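Local coordinates for Lmo2812 protein (Listeria monocytogenes EGD-e, PDB 5ZQA) that probably acts as a serine-type D-Ala-D-Ala carboxypeptidase, a low-molecular-weight penicillin-binding protein that trims peptidoglycan peptides in the bacterial cell wall, at residues Asp55-Ile60 with Val172-Asp177. Sequence-based numbering, arbitrary orientation.
Sequences DKVMPI and VSTTKD
Met58 and Ser173 pair through both of their backbone amides, forming the hydrogen-bonded pair of a very short antiparallel ladder. Met58 N donates to Ser173 O at 2.9 Å, and Ser173 N returns a bond to Met58 O at 3.0 Å. Each carbonyl also receives a CA-H...O contact, the shorter from Val172 CA to Met58 O at 3.2 Å. Next along the ladder, Pro59 faces Val172 as a non-hydrogen-bonded pair. Past the other end the two backbones diverge, and a water links them, donating to Lys56 O and accepting from Thr175 N.

Apolar contacts flank this ladder. Val57 CG1, held anti to its own amide nitrogen (chi1 178°), reaches Val172 CB at 3.6 Å and lies nearly as close to Val172 CG2. Ile60 turns toward the other strand and rests its CG2 branch on Ser173 CB at 3.8 Å, while Ser173 OG bonds to Thr156. Thr174 divides its two branches: the CG2 methyl packs against the carbonyl oxygens of Asp55 and Lys56, whereas OG1 of Thr174, the N-cap residue of helix 175-188, accepts a capping bond from Asp177 N (3.0 Å).

At the exposed edge, Asp55 OD1 lies against the aliphatic CD of Lys176 at 3.4 Å; a bend at the last torsion (chi4 -59°) turns NZ away from Asp55, to a salt bridge with Glu51. Met58 and Thr175 both pack on strands 37-42 and 246-255. The two-stranded ribbon thus joins the five-stranded sheet to the helical region of this S11 penicillin-binding fold, just before the SxxK motif carrying the predicted nucleophile Ser62.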
ATOM      1  N   ASP A  55      -1.608   5.403  17.712  1.00 15.10           N
ATOM      2  CA  ASP A  55      -2.855   6.156  17.615  1.00 16.46           C
ATOM      3  C   ASP A  55      -2.645   7.520  16.963  1.00 15.76           C
ATOM      4  O   ASP A  55      -3.599   8.285  16.811  1.00 18.18           O
ATOM      5  CB  ASP A  55      -3.488   6.348  19.002  1.00 22.63           C
ATOM      6  CG  ASP A  55      -3.841   5.038  19.676  1.00 26.17           C
ATOM      7  OD1 ASP A  55      -4.838   4.400  19.270  1.00 30.18           O
ATOM      8  OD2 ASP A  55      -3.129   4.656  20.632  1.00 30.56           O
ATOM      9  N   LYS A  56      -1.405   7.830  16.589  1.00 14.48           N
ATOM     10  CA  LYS A  56      -1.072   9.124  16.016  1.00 14.85           C
ATOM     11  C   LYS A  56      -1.499   9.221  14.550  1.00 14.27           C
ATOM     12  O   LYS A  56      -1.204   8.342  13.740  1.00 11.84           O
ATOM     13  CB  LYS A  56       0.430   9.392  16.139  1.00 14.58           C
ATOM     14  CG  LYS A  56       0.859  10.733  15.547  1.00 15.89           C
ATOM     15  CD  LYS A  56       2.312  11.058  15.837  1.00 18.47           C
ATOM     16  CE  LYS A  56       2.669  12.428  15.272  1.00 27.24           C
ATOM     17  NZ  LYS A  56       4.114  12.744  15.405  1.00 32.09           N
ATOM     18  N   VAL A  57      -2.199  10.294  14.208  1.00 11.13           N
ATOM     19  CA  VAL A  57      -2.602  10.519  12.824  1.00 11.15           C
ATOM     20  C   VAL A  57      -1.400  10.949  11.975  1.00 13.26           C
ATOM     21  O   VAL A  57      -0.712  11.925  12.290  1.00 14.45           O
ATOM     22  CB  VAL A  57      -3.714  11.569  12.740  1.00 10.86           C
ATOM     23  CG1 VAL A  57      -4.098  11.839  11.284  1.00 15.89           C
ATOM     24  CG2 VAL A  57      -4.926  11.100  13.534  1.00 13.34           C
ATOM     25  N   MET A  58      -1.158  10.205  10.900  1.00 10.18           N
ATOM     26  CA  MET A  58       0.026  10.365  10.060  1.00 10.78           C
ATOM     27  C   MET A  58      -0.342  10.401   8.588  1.00 10.26           C
ATOM     28  O   MET A  58      -1.235   9.675   8.165  1.00  9.78           O
ATOM     29  CB  MET A  58       1.004   9.201  10.279  1.00 13.08           C
ATOM     30  CG  MET A  58       1.453   8.998  11.707  1.00 13.82           C
ATOM     31  SD  MET A  58       2.648  10.249  12.206  1.00 15.63           S
ATOM     32  CE  MET A  58       4.132   9.625  11.401  1.00 14.37           C
ATOM     33  N   PRO A  59       0.362  11.220   7.790  1.00  8.82           N
ATOM     34  CA  PRO A  59       0.220  11.136   6.330  1.00 10.31           C
ATOM     35  C   PRO A  59       0.685   9.781   5.814  1.00 10.35           C
ATOM     36  O   PRO A  59       1.715   9.255   6.261  1.00 10.49           O
ATOM     37  CB  PRO A  59       1.138  12.250   5.809  1.00 13.39           C
ATOM     38  CG  PRO A  59       1.415  13.119   6.982  1.00 16.93           C
ATOM     39  CD  PRO A  59       1.330  12.252   8.199  1.00 13.80           C
ATOM     40  N   ILE A  60      -0.061   9.207   4.877  1.00  8.20           N
ATOM     41  CA  ILE A  60       0.257   7.855   4.420  1.00  9.83           C
ATOM     42  C   ILE A  60       0.602   7.737   2.941  1.00  9.72           C
ATOM     43  O   ILE A  60       1.055   6.673   2.512  1.00  9.97           O
ATOM     44  CB  ILE A  60      -0.893   6.871   4.717  1.00  9.56           C
ATOM     45  CG1 ILE A  60      -2.176   7.273   3.964  1.00  9.21           C
ATOM     46  CG2 ILE A  60      -1.097   6.751   6.229  1.00 10.11           C
ATOM     47  CD1 ILE A  60      -3.268   6.185   3.981  1.00  9.37           C
ATOM     48  N   VAL A 172      -4.538  10.435   5.370  1.00  9.75           N
ATOM     49  CA  VAL A 172      -3.980  10.161   6.692  1.00  9.11           C
ATOM     50  C   VAL A 172      -4.606   8.920   7.314  1.00  8.57           C
ATOM     51  O   VAL A 172      -5.730   8.527   6.973  1.00  9.33           O
ATOM     52  CB  VAL A 172      -4.169  11.350   7.679  1.00  8.51           C
ATOM     53  CG1 VAL A 172      -3.399  12.593   7.201  1.00  9.82           C
ATOM     54  CG2 VAL A 172      -5.640  11.663   7.893  1.00 11.68           C
ATOM     55  N   SER A 173      -3.871   8.317   8.247  1.00  8.57           N
ATOM     56  CA  SER A 173      -4.362   7.144   8.967  1.00  8.80           C
ATOM     57  C   SER A 173      -3.499   6.939  10.216  1.00 10.54           C
ATOM     58  O   SER A 173      -2.726   7.822  10.589  1.00 10.72           O
ATOM     59  CB  SER A 173      -4.342   5.911   8.050  1.00 10.24           C
ATOM     60  OG  SER A 173      -5.058   4.824   8.610  1.00 11.27           O
ATOM     61  N   THR A 174      -3.646   5.783  10.856  1.00  9.17           N
ATOM     62  CA  THR A 174      -2.853   5.397  12.028  1.00  8.79           C
ATOM     63  C   THR A 174      -2.291   4.010  11.794  1.00  9.28           C
ATOM     64  O   THR A 174      -2.798   3.296  10.925  1.00  8.72           O
ATOM     65  CB  THR A 174      -3.693   5.356  13.304  1.00  9.34           C
ATOM     66  OG1 THR A 174      -4.691   4.334  13.172  1.00 11.77           O
ATOM     67  CG2 THR A 174      -4.386   6.699  13.550  1.00 11.36           C
ATOM     68  N   THR A 175      -1.290   3.586  12.568  1.00  7.53           N
ATOM     69  CA  THR A 175      -0.807   2.220  12.375  1.00  9.12           C
ATOM     70  C   THR A 175      -1.911   1.211  12.654  1.00  8.65           C
ATOM     71  O   THR A 175      -1.976   0.169  12.004  1.00  9.46           O
ATOM     72  CB  THR A 175       0.406   1.838  13.251  1.00 10.22           C
ATOM     73  OG1 THR A 175       0.020   1.742  14.625  1.00 12.44           O
ATOM     74  CG2 THR A 175       1.542   2.825  13.078  1.00 11.59           C
ATOM     75  N   LYS A 176      -2.779   1.516  13.617  1.00  8.21           N
ATOM     76  CA  LYS A 176      -3.882   0.619  13.934  1.00  9.85           C
ATOM     77  C   LYS A 176      -4.833   0.459  12.738  1.00  9.27           C
ATOM     78  O   LYS A 176      -5.213  -0.658  12.384  1.00  9.70           O
ATOM     79  CB  LYS A 176      -4.636   1.115  15.171  1.00 11.77           C
ATOM     80  CG  LYS A 176      -3.865   0.947  16.469  1.00 15.93           C
ATOM     81  CD  LYS A 176      -4.719   1.384  17.653  1.00 23.54           C
ATOM     82  CE  LYS A 176      -4.096   0.941  18.968  1.00 24.70           C
ATOM     83  NZ  LYS A 176      -3.932  -0.546  19.049  1.00 27.72           N
ATOM     84  N   ASP A 177      -5.209   1.567  12.105  1.00  8.21           N
ATOM     85  CA  ASP A 177      -6.110   1.487  10.958  1.00 10.42           C
ATOM     86  C   ASP A 177      -5.432   0.845   9.741  1.00  8.13           C
ATOM     87  O   ASP A 177      -6.068   0.096   8.990  1.00  9.02           O
ATOM     88  CB  ASP A 177      -6.622   2.875  10.596  1.00 10.32           C
ATOM     89  CG  ASP A 177      -7.828   3.294  11.414  1.00 13.13           C
ATOM     90  OD1 ASP A 177      -8.502   2.437  12.028  1.00 15.10           O
ATOM     91  OD2 ASP A 177      -8.118   4.504  11.411  1.00 14.16           O
TER
HETATM   92  O   HOH W   1      -0.049   5.843  13.938  1.00 10.88           O